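Local coordinates for fiber protein (Duck adenovirus 1, PDB 6ITX), which is the attachment fibre of the virion, whose C-terminal head, the part in this structure, probably binds an adhesion receptor on the host cell, at residues N102-G107 with T138-A143; C249-N254 with L260-M265. All coordinates share one frame; numbering follows the deposited sequence.

Contact 1: residues N102-G107 with T138-A143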
loop_
_atom_site.group_PDB
_atom_site.type_symbol
_atom_site.label_atom_id
_atom_site.label_comp_id
_atom_site.label_asym_id
_atom_site.label_seq_id
_atom_site.Cartn_x
_atom_site.Cartn_y
_atom_site.Cartn_z
ATOM N N ASN A 102 7.556 -17.057 12.963
ATOM C CA ASN A 102 8.422 -15.941 12.598
ATOM C C ASN A 102 9.905 -16.236 12.794
ATOM O O ASN A 102 10.733 -15.414 12.394
ATOM C CB ASN A 102 8.061 -14.677 13.377
ATOM C CG ASN A 102 8.279 -14.818 14.870
ATOM O OD1 ASN A 102 8.697 -15.872 15.348
ATOM N ND2 ASN A 102 7.978 -13.760 15.618
ATOM N N LEU A 103 10.278 -17.371 13.373
ATOM C CA LEU A 103 11.699 -17.610 13.561
ATOM C C LEU A 103 12.345 -18.392 12.430
ATOM O O LEU A 103 13.574 -18.483 12.405
ATOM C CB LEU A 103 11.955 -18.332 14.875
ATOM C CG LEU A 103 11.937 -17.392 16.076
ATOM C CD1 LEU A 103 12.207 -18.211 17.314
ATOM C CD2 LEU A 103 12.928 -16.230 15.910
ATOM N N PHE A 104 11.555 -18.929 11.494
ATOM C CA PHE A 104 12.064 -19.717 10.366
ATOM C C PHE A 104 13.122 -20.718 10.818
ATOM O O PHE A 104 14.153 -20.909 10.168
ATOM C CB PHE A 104 12.604 -18.811 9.254
ATOM C CG PHE A 104 11.642 -17.726 8.830
ATOM C CD1 PHE A 104 10.451 -18.044 8.188
ATOM C CD2 PHE A 104 11.928 -16.384 9.088
ATOM C CE1 PHE A 104 9.557 -17.042 7.806
ATOM C CE2 PHE A 104 11.051 -15.389 8.712
ATOM C CZ PHE A 104 9.856 -15.720 8.070
ATOM N N ASP A 105 12.869 -21.353 11.961
ATOM C CA ASP A 105 13.731 -22.400 12.497
ATOM C C ASP A 105 13.018 -23.746 12.560
ATOM O O ASP A 105 13.508 -24.663 13.222
ATOM C CB ASP A 105 14.230 -22.011 13.891
ATOM C CG ASP A 105 13.091 -21.884 14.905
ATOM O OD1 ASP A 105 11.909 -22.082 14.525
ATOM O OD2 ASP A 105 13.377 -21.594 16.091
ATOM N N SER A 106 11.868 -23.875 11.901
ATOM C CA SER A 106 10.981 -25.027 11.996
ATOM C C SER A 106 10.806 -25.737 10.655
ATOM O O SER A 106 9.815 -26.444 10.452
ATOM C CB SER A 106 9.636 -24.565 12.561
ATOM O OG SER A 106 8.534 -25.312 12.061
ATOM N N GLY A 107 11.748 -25.572 9.727
ATOM C CA GLY A 107 11.680 -26.274 8.461
ATOM C C GLY A 107 10.783 -25.575 7.462
ATOM O O GLY A 107 10.283 -24.469 7.680
ATOM N N THR A 138 0.857 -8.426 7.084
ATOM C CA THR A 138 2.098 -8.651 6.359
ATOM C C THR A 138 2.265 -10.148 6.139
ATOM O O THR A 138 1.814 -10.961 6.950
ATOM C CB THR A 138 3.337 -8.090 7.095
ATOM O OG1 THR A 138 3.528 -8.787 8.330
ATOM C CG2 THR A 138 3.183 -6.615 7.389
ATOM N N ILE A 139 2.903 -10.511 5.030
ATOM C CA ILE A 139 3.300 -11.890 4.780
ATOM C C ILE A 139 4.801 -11.917 4.505
ATOM O O ILE A 139 5.343 -11.023 3.840
ATOM C CB ILE A 139 2.497 -12.517 3.626
ATOM C CG1 ILE A 139 2.925 -13.967 3.399
ATOM C CG2 ILE A 139 2.637 -11.698 2.371
ATOM C CD1 ILE A 139 1.832 -14.840 2.788
ATOM N N GLN A 140 5.476 -12.926 5.054
ATOM C CA GLN A 140 6.917 -13.089 4.899
ATOM C C GLN A 140 7.180 -14.547 4.576
ATOM O O GLN A 140 6.741 -15.428 5.323
ATOM C CB GLN A 140 7.668 -12.674 6.170
ATOM C CG GLN A 140 9.168 -12.829 6.068
ATOM C CD GLN A 140 9.927 -12.158 7.206
ATOM O OE1 GLN A 140 9.522 -12.205 8.361
ATOM N NE2 GLN A 140 11.038 -11.539 6.872
ATOM N N ILE A 141 7.883 -14.798 3.463
ATOM C CA ILE A 141 8.118 -16.145 2.949
ATOM C C ILE A 141 9.615 -16.381 2.830
ATOM O O ILE A 141 10.348 -15.507 2.352
ATOM C CB ILE A 141 7.433 -16.356 1.583
ATOM C CG1 ILE A 141 5.927 -16.154 1.724
ATOM C CG2 ILE A 141 7.753 -17.764 1.001
ATOM C CD1 ILE A 141 5.317 -17.185 2.635
ATOM N N LYS A 142 10.071 -17.563 3.259
ATOM C CA LYS A 142 11.458 -17.984 3.085
ATOM C C LYS A 142 11.487 -19.317 2.357
ATOM O O LYS A 142 10.732 -20.228 2.709
ATOM C CB LYS A 142 12.171 -18.120 4.423
ATOM C CG LYS A 142 13.635 -18.440 4.273
ATOM C CD LYS A 142 14.329 -18.317 5.605
ATOM C CE LYS A 142 15.663 -19.039 5.614
ATOM N NZ LYS A 142 16.249 -18.906 6.995
ATOM N N ALA A 143 12.368 -19.444 1.367
ATOM C CA ALA A 143 12.414 -20.664 0.577
ATOM C C ALA A 143 13.852 -21.098 0.292
ATOM O O ALA A 143 14.792 -20.296 0.307
ATOM C CB ALA A 143 11.653 -20.485 -0.736
#
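Phe104 turns the far edge of its ring to the side chain of Gln140 and one face to CB of Lys142, two side chains that rise from the same side of strand 134-144. The far end of the ring meets Gln140: CZ of Phe104 lies 3.6 Å from CG of Gln140 and 3.5 Å from its OE1, and CE2 of Phe104 is likewise 3.5 Å from OE1. That oxygen sits at the ring edge, in the ring plane, where it faces the slightly positive C-H rim; the amide itself stands almost upright to the ring, the two planes being 87° apart. Nearer the backbone, CD1 of Phe104 is 4.1 Å from CB of Lys142, which lies over one face, and CB of Phe104 is 4.1 Å from CD of Lys142. With CG anti to the backbone N (chi1 -175°) and an extended chain beyond it, Lys142 runs its methylenes past the base of the phenyl group. Side chains carry most of the contact: the nearest CA atoms, of Phe104 and Lys142, are 7.5 Å apart, and 204 Å² is buried in all. In the fold of the fibre head, 102-107 belongs to the loop between strands 95-100 and 110-114, and Phe104 points from it toward the sheet, where it also touches Ala123 of strand 118-131. Phi and psi of Phe104 are both positive, a left-handed conformation within this irregular turn. The amide nitrogen of Gln140 is bonded outside the two segments: NE2 donates to the backbone O of Thr291 on strand 288-299 and to O of Ser202 in a second subunit, where Ile201 also packs on Asn102 and Leu103.

Contact 2: residues C249-N254 with L260-M265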
loop_
_atom_site.group_PDB
_atom_site.type_symbol
_atom_site.label_atom_id
_atom_site.label_comp_id
_atom_site.label_asym_id
_atom_site.label_seq_id
_atom_site.Cartn_x
_atom_site.Cartn_y
_atom_site.Cartn_z
ATOM N N CYS A 249 -5.881 -11.928 -3.904
ATOM C CA CYS A 249 -7.195 -12.171 -4.447
ATOM C C CYS A 249 -7.851 -13.224 -3.575
ATOM O O CYS A 249 -7.294 -14.324 -3.407
ATOM C CB CYS A 249 -7.128 -12.656 -5.890
ATOM S SG CYS A 249 -8.769 -13.057 -6.477
ATOM N N PRO A 250 -9.005 -12.927 -2.983
ATOM C CA PRO A 250 -9.691 -13.941 -2.184
ATOM C C PRO A 250 -10.064 -15.158 -3.024
ATOM O O PRO A 250 -10.156 -15.104 -4.251
ATOM C CB PRO A 250 -10.923 -13.194 -1.663
ATOM C CG PRO A 250 -10.420 -11.794 -1.527
ATOM C CD PRO A 250 -9.588 -11.595 -2.773
ATOM N N CYS A 251 -10.249 -16.283 -2.339
ATOM C CA CYS A 251 -10.473 -17.548 -3.021
ATOM C C CYS A 251 -11.435 -18.422 -2.232
ATOM O O CYS A 251 -11.670 -18.224 -1.032
ATOM C CB CYS A 251 -9.170 -18.310 -3.205
ATOM S SG CYS A 251 -8.467 -18.626 -1.581
ATOM N N THR A 252 -11.967 -19.412 -2.938
ATOM C CA THR A 252 -12.792 -20.467 -2.379
ATOM C C THR A 252 -12.324 -21.793 -2.956
ATOM O O THR A 252 -11.914 -21.869 -4.123
ATOM C CB THR A 252 -14.278 -20.230 -2.680
ATOM O OG1 THR A 252 -15.054 -20.977 -1.744
ATOM C CG2 THR A 252 -14.645 -20.665 -4.094
ATOM N N VAL A 253 -12.355 -22.836 -2.144
ATOM C CA VAL A 253 -11.882 -24.136 -2.602
ATOM C C VAL A 253 -13.081 -25.028 -2.896
ATOM O O VAL A 253 -14.051 -25.065 -2.127
ATOM C CB VAL A 253 -10.919 -24.769 -1.582
ATOM C CG1 VAL A 253 -10.105 -25.873 -2.240
ATOM C CG2 VAL A 253 -9.971 -23.711 -1.025
ATOM N N ASN A 254 -12.976 -25.788 -3.995
ATOM C CA ASN A 254 -14.136 -26.376 -4.666
ATOM C C ASN A 254 -15.052 -27.123 -3.708
ATOM O O ASN A 254 -16.284 -27.040 -3.837
ATOM C CB ASN A 254 -13.666 -27.314 -5.792
ATOM C CG ASN A 254 -14.772 -27.635 -6.799
ATOM O OD1 ASN A 254 -15.896 -27.993 -6.418
ATOM N ND2 ASN A 254 -14.465 -27.474 -8.086
ATOM N N LEU A 260 -17.070 -19.572 3.549
ATOM C CA LEU A 260 -16.121 -18.507 3.843
ATOM C C LEU A 260 -15.061 -18.354 2.755
ATOM O O LEU A 260 -14.725 -19.306 2.044
ATOM C CB LEU A 260 -15.423 -18.781 5.170
ATOM C CG LEU A 260 -16.287 -18.744 6.417
ATOM C CD1 LEU A 260 -15.389 -18.597 7.637
ATOM C CD2 LEU A 260 -17.296 -17.602 6.319
ATOM N N ASN A 261 -14.504 -17.140 2.666
ATOM C CA ASN A 261 -13.503 -16.782 1.664
ATOM C C ASN A 261 -12.109 -16.866 2.277
ATOM O O ASN A 261 -11.834 -16.216 3.293
ATOM C CB ASN A 261 -13.727 -15.363 1.133
ATOM C CG ASN A 261 -14.995 -15.220 0.320
ATOM O OD1 ASN A 261 -15.443 -16.150 -0.344
ATOM N ND2 ASN A 261 -15.567 -14.030 0.354
ATOM N N ALA A 262 -11.224 -17.634 1.648
ATOM C CA ALA A 262 -9.824 -17.599 2.031
ATOM C C ALA A 262 -9.134 -16.551 1.165
ATOM O O ALA A 262 -9.782 -15.880 0.359
ATOM C CB ALA A 262 -9.194 -18.985 1.896
ATOM N N ILE A 263 -7.815 -16.395 1.320
ATOM C CA ILE A 263 -7.047 -15.438 0.524
ATOM C C ILE A 263 -5.993 -16.187 -0.283
ATOM O O ILE A 263 -5.161 -16.902 0.290
ATOM C CB ILE A 263 -6.385 -14.361 1.390
ATOM C CG1 ILE A 263 -7.444 -13.531 2.099
ATOM C CG2 ILE A 263 -5.544 -13.457 0.535
ATOM C CD1 ILE A 263 -7.596 -13.933 3.547
ATOM N N TYR A 264 -6.032 -16.018 -1.611
ATOM C CA TYR A 264 -5.005 -16.528 -2.512
ATOM C C TYR A 264 -3.948 -15.459 -2.742
ATOM O O TYR A 264 -4.255 -14.270 -2.870
ATOM C CB TYR A 264 -5.610 -16.948 -3.858
ATOM C CG TYR A 264 -4.621 -17.501 -4.874
ATOM C CD1 TYR A 264 -3.960 -18.713 -4.654
ATOM C CD2 TYR A 264 -4.367 -16.829 -6.064
ATOM C CE1 TYR A 264 -3.063 -19.234 -5.586
ATOM C CE2 TYR A 264 -3.473 -17.350 -7.017
ATOM C CZ TYR A 264 -2.820 -18.552 -6.772
ATOM O OH TYR A 264 -1.924 -19.071 -7.708
ATOM N N MET A 265 -2.696 -15.884 -2.787
ATOM C CA MET A 265 -1.581 -14.967 -2.944
ATOM C C MET A 265 -0.604 -15.596 -3.907
ATOM O O MET A 265 -0.058 -16.661 -3.612
ATOM C CB MET A 265 -0.912 -14.698 -1.609
ATOM C CG MET A 265 -1.894 -14.144 -0.616
ATOM S SD MET A 265 -1.060 -13.425 0.764
ATOM C CE MET A 265 -1.997 -11.949 0.943
#
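Chi1 of 60° sets SG of Cys251 between its backbone N and carbonyl carbon, turned over the opposing strand, while Tyr264 has CG anti to its N (chi1 -180°), which carries the ring away from 249-254 and leaves CB at the interface. SG of Cys251 thus lies 3.6 Å from CB of Ala262, and CB of Cys251 is 3.9 Å from CB of Tyr264. The backbones pair as antiparallel strands of a beta hairpin. Cys249 and Tyr264 form one hydrogen-bonded pair, N of Cys249 to O of Tyr264 at 3.0 Å and N of Tyr264 to O of Cys249 at 2.8 Å; Cys251 and Ala262 form the next. There N of Cys251 reaches O of Ala262 at 2.8 Å from above the carbonyl plane. Between them the non-hydrogen-bonded Pro250 and Ile263 come within 4.1 Å, CA to CA, and CA of Pro250 makes a C-H...O contact of 3.2 Å with O of Ala262. The short strand axes lie at 118°, a strong twist. Strand 208-210 runs parallel along the other edge of 241-253, Lys218 N binds Tyr264 OH, and strand 160-165 packs Val164 against Cys251 and Ala262.

Contact 2 is buried, with seven of its nine touching residues buried, whereas contact 1 is only partly buried, with one of three. Their chemistry differs accordingly: 249-254 and 260-265 are neighbours in a hairpin joined by main-chain hydrogen bonds, while 102-107 meets 138-143 through a phenyl ring that meets an amide oxygen at its edge and lysine methylenes near its base. Contact 1 also lies beside a second subunit of the trimeric assembly, but no other chain touches the segments of contact 2. Both reach the same sheet, on opposite sides of the chain's centre and about 21 Å apart between their centres; they meet where CD1 of Ile139 packs 3.8 Å from SD of Met265.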